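Local atomic coordinates of pectate lyase (Pectobacterium carotovorum, PDB entry 4U49), a protein that probably depolymerises polygalacturonate and methylated pectins, cutting within the chain by calcium-dependent eliminative cleavage. Residues A[32-37]-A[74-79]; A[48-53]-A[65-70]; A[24-29]-A[100-105]; A[299-304]-A[342-347]. One frame throughout, in Å; residues are numbered along the deposited sequence.

Contact 1 of 4, residues A[32-37]-A[74-79]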
loop_
_atom_site.group_PDB
_atom_site.type_symbol
_atom_site.label_atom_id
_atom_site.label_comp_id
_atom_site.label_asym_id
_atom_site.label_seq_id
_atom_site.Cartn_x
_atom_site.Cartn_y
_atom_site.Cartn_z
ATOM N N ASP A 32 -8.045 -12.315 7.971
ATOM C CA ASP A 32 -6.869 -13.183 7.985
ATOM C C ASP A 32 -6.334 -13.424 9.399
ATOM O O ASP A 32 -5.122 -13.409 9.621
ATOM C CB ASP A 32 -5.766 -12.594 7.098
ATOM C CG ASP A 32 -6.228 -12.359 5.669
ATOM O OD1 ASP A 32 -6.003 -11.248 5.143
ATOM O OD2 ASP A 32 -6.812 -13.285 5.067
ATOM N N ASN A 33 -7.250 -13.640 10.343
ATOM C CA ASN A 33 -6.913 -13.929 11.740
ATOM C C ASN A 33 -6.099 -12.820 12.399
ATOM O O ASN A 33 -5.173 -13.084 13.166
ATOM C CB ASN A 33 -6.159 -15.255 11.845
ATOM C CG ASN A 33 -6.881 -16.390 11.148
ATOM O OD1 ASN A 33 -6.306 -17.083 10.309
ATOM N ND2 ASN A 33 -8.152 -16.580 11.487
ATOM N N ALA A 34 -6.464 -11.578 12.099
ATOM C CA ALA A 34 -5.797 -10.413 12.662
ATOM C C ALA A 34 -6.707 -9.202 12.544
ATOM O O ALA A 34 -7.678 -9.225 11.791
ATOM C CB ALA A 34 -4.477 -10.157 11.955
ATOM N N THR A 35 -6.400 -8.147 13.291
ATOM C CA THR A 35 -7.101 -6.881 13.114
ATOM C C THR A 35 -6.104 -5.796 12.718
ATOM O O THR A 35 -5.177 -5.483 13.467
ATOM C CB THR A 35 -7.868 -6.460 14.383
ATOM O OG1 THR A 35 -8.918 -7.403 14.640
ATOM C CG2 THR A 35 -8.480 -5.076 14.201
ATOM N N TYR A 36 -6.290 -5.248 11.522
ATOM C CA TYR A 36 -5.391 -4.233 10.994
ATOM C C TYR A 36 -5.955 -2.844 11.209
ATOM O O TYR A 36 -7.104 -2.572 10.865
ATOM C CB TYR A 36 -5.126 -4.467 9.508
ATOM C CG TYR A 36 -4.532 -5.823 9.223
ATOM C CD1 TYR A 36 -3.172 -6.049 9.379
ATOM C CD2 TYR A 36 -5.334 -6.882 8.815
ATOM C CE1 TYR A 36 -2.621 -7.287 9.130
ATOM C CE2 TYR A 36 -4.792 -8.128 8.563
ATOM C CZ TYR A 36 -3.435 -8.325 8.723
ATOM O OH TYR A 36 -2.880 -9.559 8.475
ATOM N N LEU A 37 -5.140 -1.974 11.791
ATOM C CA LEU A 37 -5.502 -0.574 11.961
ATOM C C LEU A 37 -4.799 0.246 10.892
ATOM O O LEU A 37 -3.649 -0.015 10.565
ATOM C CB LEU A 37 -5.118 -0.068 13.355
ATOM C CG LEU A 37 -6.053 -0.351 14.533
ATOM C CD1 LEU A 37 -6.281 -1.839 14.747
ATOM C CD2 LEU A 37 -5.495 0.294 15.796
ATOM N N THR A 74 -0.154 2.512 10.127
ATOM C CA THR A 74 -0.870 1.258 10.331
ATOM C C THR A 74 -0.396 0.549 11.592
ATOM O O THR A 74 0.667 0.858 12.126
ATOM C CB THR A 74 -0.688 0.274 9.160
ATOM O OG1 THR A 74 0.652 -0.231 9.171
ATOM C CG2 THR A 74 -0.978 0.938 7.827
ATOM N N PHE A 75 -1.190 -0.410 12.055
ATOM C CA PHE A 75 -0.793 -1.286 13.148
ATOM C C PHE A 75 -1.500 -2.625 13.016
ATOM O O PHE A 75 -2.678 -2.678 12.664
ATOM C CB PHE A 75 -1.108 -0.657 14.508
ATOM C CG PHE A 75 -0.806 -1.558 15.674
ATOM C CD1 PHE A 75 0.495 -1.705 16.128
ATOM C CD2 PHE A 75 -1.818 -2.261 16.312
ATOM C CE1 PHE A 75 0.781 -2.535 17.197
ATOM C CE2 PHE A 75 -1.537 -3.094 17.379
ATOM C CZ PHE A 75 -0.235 -3.231 17.822
ATOM N N THR A 76 -0.781 -3.705 13.304
ATOM C CA THR A 76 -1.359 -5.043 13.254
ATOM C C THR A 76 -1.562 -5.598 14.659
ATOM O O THR A 76 -0.601 -5.793 15.400
ATOM C CB THR A 76 -0.475 -6.020 12.454
ATOM O OG1 THR A 76 -0.342 -5.560 11.104
ATOM C CG2 THR A 76 -1.094 -7.411 12.450
ATOM N N ASP A 77 -2.814 -5.854 15.021
ATOM C CA ASP A 77 -3.137 -6.407 16.331
ATOM C C ASP A 77 -3.320 -7.918 16.242
ATOM O O ASP A 77 -4.269 -8.402 15.625
ATOM C CB ASP A 77 -4.397 -5.744 16.902
ATOM C CG ASP A 77 -4.730 -6.224 18.307
ATOM O OD1 ASP A 77 -5.811 -5.864 18.818
ATOM O OD2 ASP A 77 -3.920 -6.962 18.905
ATOM N N LEU A 78 -2.407 -8.654 16.867
ATOM C CA LEU A 78 -2.452 -10.113 16.854
ATOM C C LEU A 78 -2.867 -10.695 18.205
ATOM O O LEU A 78 -2.925 -11.911 18.367
ATOM C CB LEU A 78 -1.090 -10.680 16.445
ATOM C CG LEU A 78 -0.592 -10.330 15.042
ATOM C CD1 LEU A 78 0.754 -10.982 14.768
ATOM C CD2 LEU A 78 -1.607 -10.745 13.995
ATOM N N THR A 79 -3.165 -9.828 19.169
ATOM C CA THR A 79 -3.436 -10.280 20.532
ATOM C C THR A 79 -4.915 -10.203 20.914
ATOM O O THR A 79 -5.299 -10.611 22.012
ATOM C CB THR A 79 -2.630 -9.466 21.563
ATOM O OG1 THR A 79 -3.092 -8.109 21.576
ATOM C CG2 THR A 79 -1.143 -9.490 21.229
#

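Contact 2 of 4, residues A[48-53]-A[65-70]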
loop_
_atom_site.group_PDB
_atom_site.type_symbol
_atom_site.label_atom_id
_atom_site.label_comp_id
_atom_site.label_asym_id
_atom_site.label_seq_id
_atom_site.Cartn_x
_atom_site.Cartn_y
_atom_site.Cartn_z
ATOM N N ARG A 48 5.238 10.940 18.402
ATOM C CA ARG A 48 4.858 9.628 18.911
ATOM C C ARG A 48 3.387 9.333 18.625
ATOM O O ARG A 48 2.580 10.250 18.482
ATOM C CB ARG A 48 5.124 9.537 20.417
ATOM C CG ARG A 48 5.166 8.118 20.956
ATOM C CD ARG A 48 5.366 8.095 22.463
ATOM N NE ARG A 48 4.109 8.222 23.196
ATOM C CZ ARG A 48 3.832 9.211 24.040
ATOM N NH1 ARG A 48 4.727 10.166 24.261
ATOM N NH2 ARG A 48 2.663 9.240 24.668
ATOM N N GLN A 49 3.049 8.051 18.536
ATOM C CA GLN A 49 1.664 7.631 18.356
ATOM C C GLN A 49 1.329 6.472 19.295
ATOM O O GLN A 49 2.138 5.562 19.481
ATOM C CB GLN A 49 1.410 7.233 16.905
ATOM C CG GLN A 49 1.698 8.337 15.909
ATOM C CD GLN A 49 1.488 7.895 14.479
ATOM O OE1 GLN A 49 0.477 8.223 13.860
ATOM N NE2 GLN A 49 2.447 7.148 13.944
ATOM N N ASP A 50 0.138 6.506 19.887
ATOM C CA ASP A 50 -0.277 5.471 20.835
ATOM C C ASP A 50 -1.524 4.741 20.348
ATOM O O ASP A 50 -2.456 5.366 19.847
ATOM C CB ASP A 50 -0.550 6.074 22.217
ATOM C CG ASP A 50 0.712 6.538 22.918
ATOM O OD1 ASP A 50 1.820 6.160 22.489
ATOM O OD2 ASP A 50 0.591 7.272 23.921
ATOM N N VAL A 51 -1.539 3.423 20.510
ATOM C CA VAL A 51 -2.675 2.606 20.094
ATOM C C VAL A 51 -3.475 2.104 21.297
ATOM O O VAL A 51 -2.914 1.509 22.219
ATOM C CB VAL A 51 -2.222 1.395 19.260
ATOM C CG1 VAL A 51 -3.419 0.542 18.863
ATOM C CG2 VAL A 51 -1.449 1.856 18.031
ATOM N N TYR A 52 -4.786 2.336 21.272
ATOM C CA TYR A 52 -5.667 1.916 22.358
ATOM C C TYR A 52 -6.723 0.926 21.883
ATOM O O TYR A 52 -7.206 1.005 20.756
ATOM C CB TYR A 52 -6.349 3.127 22.999
ATOM C CG TYR A 52 -5.415 3.988 23.815
ATOM C CD1 TYR A 52 -5.351 3.860 25.196
ATOM C CD2 TYR A 52 -4.593 4.926 23.203
ATOM C CE1 TYR A 52 -4.494 4.641 25.948
ATOM C CE2 TYR A 52 -3.734 5.714 23.947
ATOM C CZ TYR A 52 -3.690 5.567 25.318
ATOM O OH TYR A 52 -2.836 6.347 26.063
ATOM N N ARG A 53 -7.070 -0.008 22.762
ATOM C CA ARG A 53 -8.083 -1.011 22.475
ATOM C C ARG A 53 -9.035 -1.146 23.661
ATOM O O ARG A 53 -8.600 -1.153 24.810
ATOM C CB ARG A 53 -7.426 -2.357 22.161
ATOM C CG ARG A 53 -8.406 -3.478 21.870
ATOM C CD ARG A 53 -7.932 -4.774 22.501
ATOM N NE ARG A 53 -6.849 -5.395 21.752
ATOM C CZ ARG A 53 -5.974 -6.248 22.272
ATOM N NH1 ARG A 53 -6.032 -6.571 23.559
ATOM N NH2 ARG A 53 -5.027 -6.767 21.505
ATOM N N ILE A 65 -2.192 -0.593 23.924
ATOM C CA ILE A 65 -1.591 -1.862 23.523
ATOM C C ILE A 65 -0.327 -1.683 22.689
ATOM O O ILE A 65 0.341 -2.665 22.368
ATOM C CB ILE A 65 -2.580 -2.744 22.722
ATOM C CG1 ILE A 65 -3.011 -2.044 21.431
ATOM C CG2 ILE A 65 -3.789 -3.111 23.579
ATOM C CD1 ILE A 65 -3.794 -2.938 20.472
ATOM N N ALA A 66 0.005 -0.439 22.346
ATOM C CA ALA A 66 1.204 -0.176 21.551
ATOM C C ALA A 66 1.639 1.284 21.581
ATOM O O ALA A 66 0.817 2.200 21.632
ATOM C CB ALA A 66 0.986 -0.614 20.110
ATOM N N GLU A 67 2.951 1.480 21.545
ATOM C CA GLU A 67 3.548 2.799 21.422
ATOM C C GLU A 67 4.392 2.800 20.154
ATOM O O GLU A 67 5.286 1.966 20.004
ATOM C CB GLU A 67 4.387 3.131 22.655
ATOM C CG GLU A 67 4.883 4.555 22.709
ATOM C CD GLU A 67 5.571 4.868 24.020
ATOM O OE1 GLU A 67 6.819 4.818 24.063
ATOM O OE2 GLU A 67 4.864 5.158 25.007
ATOM N N LEU A 68 4.099 3.721 19.239
ATOM C CA LEU A 68 4.668 3.668 17.893
ATOM C C LEU A 68 5.556 4.859 17.554
ATOM O O LEU A 68 5.542 5.881 18.244
ATOM C CB LEU A 68 3.547 3.572 16.850
ATOM C CG LEU A 68 2.517 2.451 17.007
ATOM C CD1 LEU A 68 1.526 2.474 15.844
ATOM C CD2 LEU A 68 3.191 1.091 17.110
ATOM N N ASN A 69 6.318 4.727 16.472
ATOM C CA ASN A 69 7.099 5.845 15.963
ATOM C C ASN A 69 6.187 6.938 15.414
ATOM O O ASN A 69 4.963 6.857 15.523
ATOM C CB ASN A 69 8.096 5.380 14.889
ATOM C CG ASN A 69 7.420 4.754 13.672
ATOM O OD1 ASN A 69 6.277 5.064 13.339
ATOM N ND2 ASN A 69 8.142 3.865 12.997
ATOM N N SER A 70 6.788 7.950 14.803
ATOM C CA SER A 70 6.034 9.104 14.336
ATOM C C SER A 70 5.471 8.909 12.929
ATOM O O SER A 70 4.578 9.641 12.508
ATOM C CB SER A 70 6.918 10.352 14.369
ATOM O OG SER A 70 7.994 10.239 13.451
#

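Contact 3 of 4, residues A[24-29]-A[100-105]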
loop_
_atom_site.group_PDB
_atom_site.type_symbol
_atom_site.label_atom_id
_atom_site.label_comp_id
_atom_site.label_asym_id
_atom_site.label_seq_id
_atom_site.Cartn_x
_atom_site.Cartn_y
_atom_site.Cartn_z
ATOM N N THR A 24 -7.672 12.834 13.159
ATOM C CA THR A 24 -7.097 11.583 12.697
ATOM C C THR A 24 -8.239 10.632 12.382
ATOM O O THR A 24 -9.096 10.383 13.231
ATOM C CB THR A 24 -6.164 10.955 13.740
ATOM O OG1 THR A 24 -5.072 11.846 14.003
ATOM C CG2 THR A 24 -5.619 9.628 13.233
ATOM N N MET A 25 -8.264 10.126 11.153
ATOM C CA MET A 25 -9.286 9.176 10.738
ATOM C C MET A 25 -8.755 7.758 10.818
ATOM O O MET A 25 -7.843 7.388 10.080
ATOM C CB MET A 25 -9.765 9.471 9.317
ATOM C CG MET A 25 -10.674 8.393 8.745
ATOM S SD MET A 25 -12.349 8.453 9.406
ATOM C CE MET A 25 -13.031 6.939 8.737
ATOM N N LEU A 26 -9.334 6.970 11.717
ATOM C CA LEU A 26 -8.937 5.580 11.904
ATOM C C LEU A 26 -9.946 4.625 11.274
ATOM O O LEU A 26 -11.152 4.753 11.487
ATOM C CB LEU A 26 -8.782 5.271 13.398
ATOM C CG LEU A 26 -8.476 3.828 13.803
ATOM C CD1 LEU A 26 -7.124 3.392 13.264
ATOM C CD2 LEU A 26 -8.528 3.682 15.319
ATOM N N MET A 27 -9.438 3.674 10.497
ATOM C CA MET A 27 -10.246 2.609 9.912
ATOM C C MET A 27 -9.633 1.262 10.275
ATOM O O MET A 27 -8.457 1.193 10.628
ATOM C CB MET A 27 -10.325 2.747 8.391
ATOM C CG MET A 27 -10.741 4.114 7.900
ATOM S SD MET A 27 -11.011 4.118 6.118
ATOM C CE MET A 27 -9.510 3.335 5.537
ATOM N N LEU A 28 -10.408 0.188 10.175
ATOM C CA LEU A 28 -9.845 -1.126 10.456
ATOM C C LEU A 28 -10.313 -2.208 9.494
ATOM O O LEU A 28 -11.325 -2.067 8.807
ATOM C CB LEU A 28 -10.154 -1.547 11.899
ATOM C CG LEU A 28 -11.582 -1.530 12.440
ATOM C CD1 LEU A 28 -12.367 -2.762 11.996
ATOM C CD2 LEU A 28 -11.558 -1.435 13.961
ATOM N N LEU A 29 -9.546 -3.288 9.459
ATOM C CA LEU A 29 -9.907 -4.478 8.708
ATOM C C LEU A 29 -9.657 -5.699 9.579
ATOM O O LEU A 29 -8.511 -6.010 9.906
ATOM C CB LEU A 29 -9.103 -4.572 7.409
ATOM C CG LEU A 29 -9.376 -5.798 6.535
ATOM C CD1 LEU A 29 -10.796 -5.758 5.993
ATOM C CD2 LEU A 29 -8.361 -5.902 5.400
ATOM N N LEU A 100 -3.674 14.313 20.099
ATOM C CA LEU A 100 -4.872 14.253 19.275
ATOM C C LEU A 100 -5.405 12.829 19.212
ATOM O O LEU A 100 -4.696 11.913 18.799
ATOM C CB LEU A 100 -4.576 14.774 17.868
ATOM C CG LEU A 100 -5.652 14.583 16.797
ATOM C CD1 LEU A 100 -6.888 15.413 17.110
ATOM C CD2 LEU A 100 -5.099 14.926 15.419
ATOM N N LYS A 101 -6.653 12.650 19.631
ATOM C CA LYS A 101 -7.289 11.339 19.598
ATOM C C LYS A 101 -8.068 11.140 18.305
ATOM O O LYS A 101 -8.769 12.042 17.842
ATOM C CB LYS A 101 -8.219 11.164 20.800
ATOM C CG LYS A 101 -7.535 11.369 22.146
ATOM C CD LYS A 101 -8.509 11.189 23.301
ATOM C CE LYS A 101 -9.622 12.224 23.251
ATOM N NZ LYS A 101 -10.587 12.051 24.368
ATOM N N SER A 102 -7.945 9.954 17.722
ATOM C CA SER A 102 -8.709 9.616 16.529
ATOM C C SER A 102 -10.168 9.359 16.879
ATOM O O SER A 102 -10.544 9.343 18.049
ATOM C CB SER A 102 -8.133 8.376 15.853
ATOM O OG SER A 102 -8.404 7.226 16.639
ATOM N N ASN A 103 -10.983 9.145 15.852
ATOM C CA ASN A 103 -12.305 8.574 16.050
ATOM C C ASN A 103 -12.167 7.179 16.637
ATOM O O ASN A 103 -11.135 6.525 16.463
ATOM C CB ASN A 103 -13.070 8.509 14.730
ATOM C CG ASN A 103 -12.338 7.694 13.678
ATOM O OD1 ASN A 103 -11.285 8.101 13.194
ATOM N ND2 ASN A 103 -12.895 6.540 13.318
ATOM N N ALA A 104 -13.199 6.724 17.336
ATOM C CA ALA A 104 -13.268 5.329 17.736
ATOM C C ALA A 104 -13.605 4.491 16.510
ATOM O O ALA A 104 -14.495 4.842 15.737
ATOM C CB ALA A 104 -14.306 5.128 18.832
ATOM N N ALA A 105 -12.875 3.400 16.318
ATOM C CA ALA A 105 -13.142 2.486 15.216
ATOM C C ALA A 105 -13.573 1.140 15.773
ATOM O O ALA A 105 -12.920 0.595 16.661
ATOM C CB ALA A 105 -11.914 2.333 14.330
HETATM O O HOH W 1 -4.584 10.624 16.538
HETATM O O HOH W 2 -9.570 13.073 15.412
#

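Contact 4 of 4, residues A[299-304]-A[342-347]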
loop_
_atom_site.group_PDB
_atom_site.type_symbol
_atom_site.label_atom_id
_atom_site.label_comp_id
_atom_site.label_asym_id
_atom_site.label_seq_id
_atom_site.Cartn_x
_atom_site.Cartn_y
_atom_site.Cartn_z
ATOM N N LEU A 299 11.403 -2.697 5.537
ATOM C CA LEU A 299 10.463 -3.716 5.097
ATOM C C LEU A 299 10.337 -4.835 6.122
ATOM O O LEU A 299 11.333 -5.437 6.518
ATOM C CB LEU A 299 10.900 -4.279 3.745
ATOM C CG LEU A 299 10.001 -5.323 3.087
ATOM C CD1 LEU A 299 8.608 -4.767 2.843
ATOM C CD2 LEU A 299 10.628 -5.808 1.783
ATOM N N ARG A 300 9.109 -5.101 6.556
ATOM C CA ARG A 300 8.842 -6.176 7.506
ATOM C C ARG A 300 8.034 -7.276 6.828
ATOM O O ARG A 300 6.984 -7.013 6.244
ATOM C CB ARG A 300 8.085 -5.652 8.729
ATOM C CG ARG A 300 8.599 -4.334 9.292
ATOM C CD ARG A 300 7.512 -3.662 10.125
ATOM N NE ARG A 300 7.900 -2.358 10.660
ATOM C CZ ARG A 300 7.898 -1.227 9.961
ATOM N NH1 ARG A 300 7.551 -1.235 8.681
ATOM N NH2 ARG A 300 8.257 -0.088 10.539
ATOM N N ILE A 301 8.518 -8.511 6.904
ATOM C CA ILE A 301 7.847 -9.623 6.242
ATOM C C ILE A 301 7.644 -10.791 7.205
ATOM O O ILE A 301 8.566 -11.177 7.925
ATOM C CB ILE A 301 8.638 -10.108 5.009
ATOM C CG1 ILE A 301 8.838 -8.961 4.014
ATOM C CG2 ILE A 301 7.924 -11.267 4.334
ATOM C CD1 ILE A 301 9.650 -9.343 2.795
ATOM N N LYS A 302 6.435 -11.343 7.216
ATOM C CA LYS A 302 6.114 -12.472 8.087
ATOM C C LYS A 302 6.970 -13.690 7.758
ATOM O O LYS A 302 6.980 -14.164 6.622
ATOM C CB LYS A 302 4.631 -12.833 7.975
ATOM C CG LYS A 302 4.231 -14.043 8.809
ATOM C CD LYS A 302 2.762 -14.380 8.627
ATOM C CE LYS A 302 2.367 -15.581 9.471
ATOM N NZ LYS A 302 0.965 -16.014 9.214
ATOM N N GLY A 303 7.693 -14.180 8.762
ATOM C CA GLY A 303 8.547 -15.345 8.609
ATOM C C GLY A 303 9.629 -15.171 7.562
ATOM O O GLY A 303 9.942 -16.104 6.820
ATOM N N TYR A 304 10.206 -13.976 7.502
ATOM C CA TYR A 304 11.178 -13.668 6.460
ATOM C C TYR A 304 12.468 -14.468 6.588
ATOM O O TYR A 304 13.054 -14.567 7.665
ATOM C CB TYR A 304 11.524 -12.179 6.452
ATOM C CG TYR A 304 12.652 -11.862 5.497
ATOM C CD1 TYR A 304 12.452 -11.909 4.123
ATOM C CD2 TYR A 304 13.921 -11.538 5.964
ATOM C CE1 TYR A 304 13.478 -11.635 3.240
ATOM C CE2 TYR A 304 14.954 -11.261 5.088
ATOM C CZ TYR A 304 14.725 -11.310 3.726
ATOM O OH TYR A 304 15.747 -11.038 2.846
ATOM N N SER A 342 19.982 -5.388 6.140
ATOM C CA SER A 342 19.505 -4.803 7.388
ATOM C C SER A 342 18.186 -4.052 7.204
ATOM O O SER A 342 17.507 -3.730 8.181
ATOM C CB SER A 342 20.565 -3.865 7.973
ATOM O OG SER A 342 20.862 -2.805 7.081
ATOM N N ASN A 343 17.823 -3.777 5.955
ATOM C CA ASN A 343 16.576 -3.077 5.654
ATOM C C ASN A 343 15.362 -4.004 5.661
ATOM O O ASN A 343 14.220 -3.544 5.608
ATOM C CB ASN A 343 16.672 -2.375 4.297
ATOM C CG ASN A 343 17.688 -1.253 4.290
ATOM O OD1 ASN A 343 18.658 -1.287 3.536
ATOM N ND2 ASN A 343 17.467 -0.245 5.126
ATOM N N VAL A 344 15.609 -5.308 5.717
ATOM C CA VAL A 344 14.528 -6.287 5.697
ATOM C C VAL A 344 14.577 -7.156 6.946
ATOM O O VAL A 344 15.606 -7.756 7.251
ATOM C CB VAL A 344 14.594 -7.180 4.445
ATOM C CG1 VAL A 344 13.338 -8.029 4.334
ATOM C CG2 VAL A 344 14.778 -6.328 3.199
ATOM N N LYS A 345 13.466 -7.215 7.672
ATOM C CA LYS A 345 13.430 -7.922 8.946
ATOM C C LYS A 345 12.197 -8.813 9.056
ATOM O O LYS A 345 11.137 -8.486 8.517
ATOM C CB LYS A 345 13.472 -6.921 10.106
ATOM C CG LYS A 345 14.739 -6.080 10.133
ATOM C CD LYS A 345 14.849 -5.253 11.398
ATOM C CE LYS A 345 16.143 -4.449 11.407
ATOM N NZ LYS A 345 17.341 -5.319 11.223
ATOM N N PRO A 346 12.335 -9.951 9.755
ATOM C CA PRO A 346 11.258 -10.937 9.874
ATOM C C PRO A 346 10.083 -10.452 10.713
ATOM O O PRO A 346 10.093 -9.335 11.231
ATOM C CB PRO A 346 11.941 -12.129 10.556
ATOM C CG PRO A 346 13.405 -11.906 10.364
ATOM C CD PRO A 346 13.577 -10.425 10.386
ATOM N N LEU A 347 9.079 -11.312 10.840
ATOM C CA LEU A 347 7.870 -10.998 11.589
ATOM C C LEU A 347 7.119 -12.289 11.903
ATOM O O LEU A 347 6.240 -12.342 12.766
ATOM C CB LEU A 347 6.986 -10.030 10.796
ATOM C CG LEU A 347 5.763 -9.439 11.496
ATOM C CD1 LEU A 347 6.180 -8.742 12.778
ATOM C CD2 LEU A 347 5.039 -8.478 10.572
ATOM O OXT LEU A 347 7.382 -13.326 11.294
#

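Contact 1 of 4, residues A[32-37]-A[74-79]
Two antiparallel strands, 34-37 and 74-77, lie 4.6 Å apart at their axes and are tied by four main-chain hydrogen bonds. Thr35 pairs with Asp77 through both its N and its O, and Leu37 does the same with Phe75. The shortest of these bonds, Leu37 N to Phe75 O at 2.7 Å, runs nearly along the C=O axis and is almost straight at the hydrogen (175°). Between the two hydrogen-bonded pairs sits the non-hydrogen-bonded pair Tyr36-Thr76, whose side chains run alongside each other on one face. Thr76 OG1, anti to its own carbonyl carbon, comes up to the edge of the Tyr36 ring near its plane, 3.4 Å from CD1, while Thr76 CG2 is 3.7 Å from Tyr36 CE1. At the end of the pairing, Leu78 turns CD2 back to within 3.6 Å of Ala34 CB.

Further out, the polar ends are fixed by other parts of the chain. Tyr36 OH is hydrogen-bonded to Asn277 and Thr247, and Thr74 OG1 to Asn243 O, so this face is stitched to the parallel strands of the catalytic domain. On the other face Asp77, with CG anti to its N (chi1 -176°), accepts the N-H of Thr79 on OD2 at 3.0 Å, an Asx turn that closes the strand. The same OD2 forms a salt bridge with Arg53, and Asp77 OD1 takes a bond from Tyr88. Leu37 and Phe75 share that face and pack on Val51. This is the middle-to-edge pairing in the three-stranded sheet of a beta-sandwich with fibronectin type III-like topology.

Contact 2 of 4, residues A[48-53]-A[65-70]
Ile65, Val51 and Gln49 bury the most surface, the first two at one end of the hairpin, Gln49 at the other. Both Ile65 and Ala66 face Val51, a classic beta bulge: Val51 N gives a nearly straight bond to Ala66 O (2.9 Å), and Val51 O receives Ile65 N at 2.8 Å. Ile65 CG1 sits between its N and carbonyl carbon (chi1 61°), 3.7 Å from Val51 CG1. Its CG2 branch lies over one face of the Arg53 guanidinium, 4.0 Å from CZ; Arg53 NH2 is held by Asp77 and Thr79. Val51 uses its other branch on Leu68, CG2 to CD1 at 3.7 Å.

Gln49, extended beyond CG, crosses from the face it shares with Val51 to the partner chain, where NE2 donates to Asn69 O (3.0 Å) from above that carbonyl's plane; NE2 also serves Asp72 O, and OE1 accepts from Trp39. On the opposite face Arg48 grips Asp50 side-on, NE to OD1 and NH2 to OD2, with Glu67 at long range and Lys64 bridging both acids, probably easing their repulsion. Strand 62-68 forms the edge of the four-stranded sheet, strand 46-54 continues it to strand 87-94, and Phe75 of strand 74-77 packs against Ile65, Ala66 and Leu68.

Contact 3 of 4, residues A[24-29]-A[100-105]
The hydrogen bonds centre on Asn103, whose side-chain amide stands in for a neighbouring strand beside Leu26. OD1 takes the N-H of Leu26 at 2.7 Å, in the amide plane on a lone pair and almost straight (175°), while ND2 donates to a lone pair of Leu26 O at 3.1 Å. Both main-chain groups of one residue are thus met by one flat amide, which fixes its rotation; CG sits between the N and carbonyl carbon of Asn103 (chi1 58°). Asn103 N adds a weak bond to Thr24 O, and Ser102 OG donates to Asn103 O.

One water joins Thr24 OG1 to Leu100 O, to which it donates at 2.6 Å; a second accepts from Thr24 N and donates to Lys101 O. Thr24 OG1 is also bonded to Thr41. These are the first and last strands of a sandwich with fibronectin type III-like topology, edges of its two different sheets, running in roughly the same direction.

Apolar contacts line the inner side. Ala105 CB touches Leu26 CD2 and Leu28 CD2, each at 3.8 Å. Thr24 CG2 lies 3.8 Å from Ser102 CB. In van der Waals contact, Leu100 crosses Thr24 obliquely, CD2 3.4 Å from hydroxyl OG1.

Contact 4 of 4, residues A[299-304]-A[342-347]
Tyr304 has CG anti to its N (chi1 173°) and Val344 has CG1 anti to its N (chi1 -171°), so the two side chains cross at about a right angle and the methyl is set squarely on the ring. CG1 stands 3.6 Å from the centroid of the Tyr304 ring, close to its normal, a CH-pi contact over the face. The ring reaches this place because a type II turn from Ile301 to Tyr304, with Gly303 at positive phi (60°), folds the chain back beside strand 344-345. Tyr304 CB then lies 3.7 Å from Pro346 CA.

Ahead of the turn the two chains run parallel. Leu299 N donates to Asn343 O at 2.9 Å, Lys345 N to Leu299 O at 3.0 Å and Ile301 N to Lys345 O at 3.1 Å, all nearly along the carbonyl axes. The last residue ends this ladder: OXT of the Leu347 carboxylate accepts from Gly303 N at 2.7 Å, so the chain terminus is held by the turn. Pro309, Val311 and Trp332 also touch Tyr304. Strand 294-301 is hydrogen-bonded on its other side to strand 274-277, and this parallel, in-register stacking is that of successive rungs in the right-handed beta-helix of family 3 pectate lyases, here at its C-terminal end.

In the fold
Contacts 1, 2 and 3 build one sandwich, and along the chain contacts 1 and 2 are both nested inside the loop closed by contact 3. Contacts 1 and 2, centres 13 Å apart, meet face to face across its core, where Leu37 CD2 lies 3.7 Å from Val51 CG1 and Phe75 CE1 lies 3.5 Å from Ala66 CB. Contact 3 is joined to contact 1 by the bond from Tyr36 N to Leu29 O (2.9 Å). Contact 4 belongs to the beta-helix, with nearest atoms about 5 Å from contact 2 and 6 Å from contact 1. In contact 1 the side chain of Tyr36 is about 11 Å from that of Asn216, a ligand of the calcium that is absent from this chain.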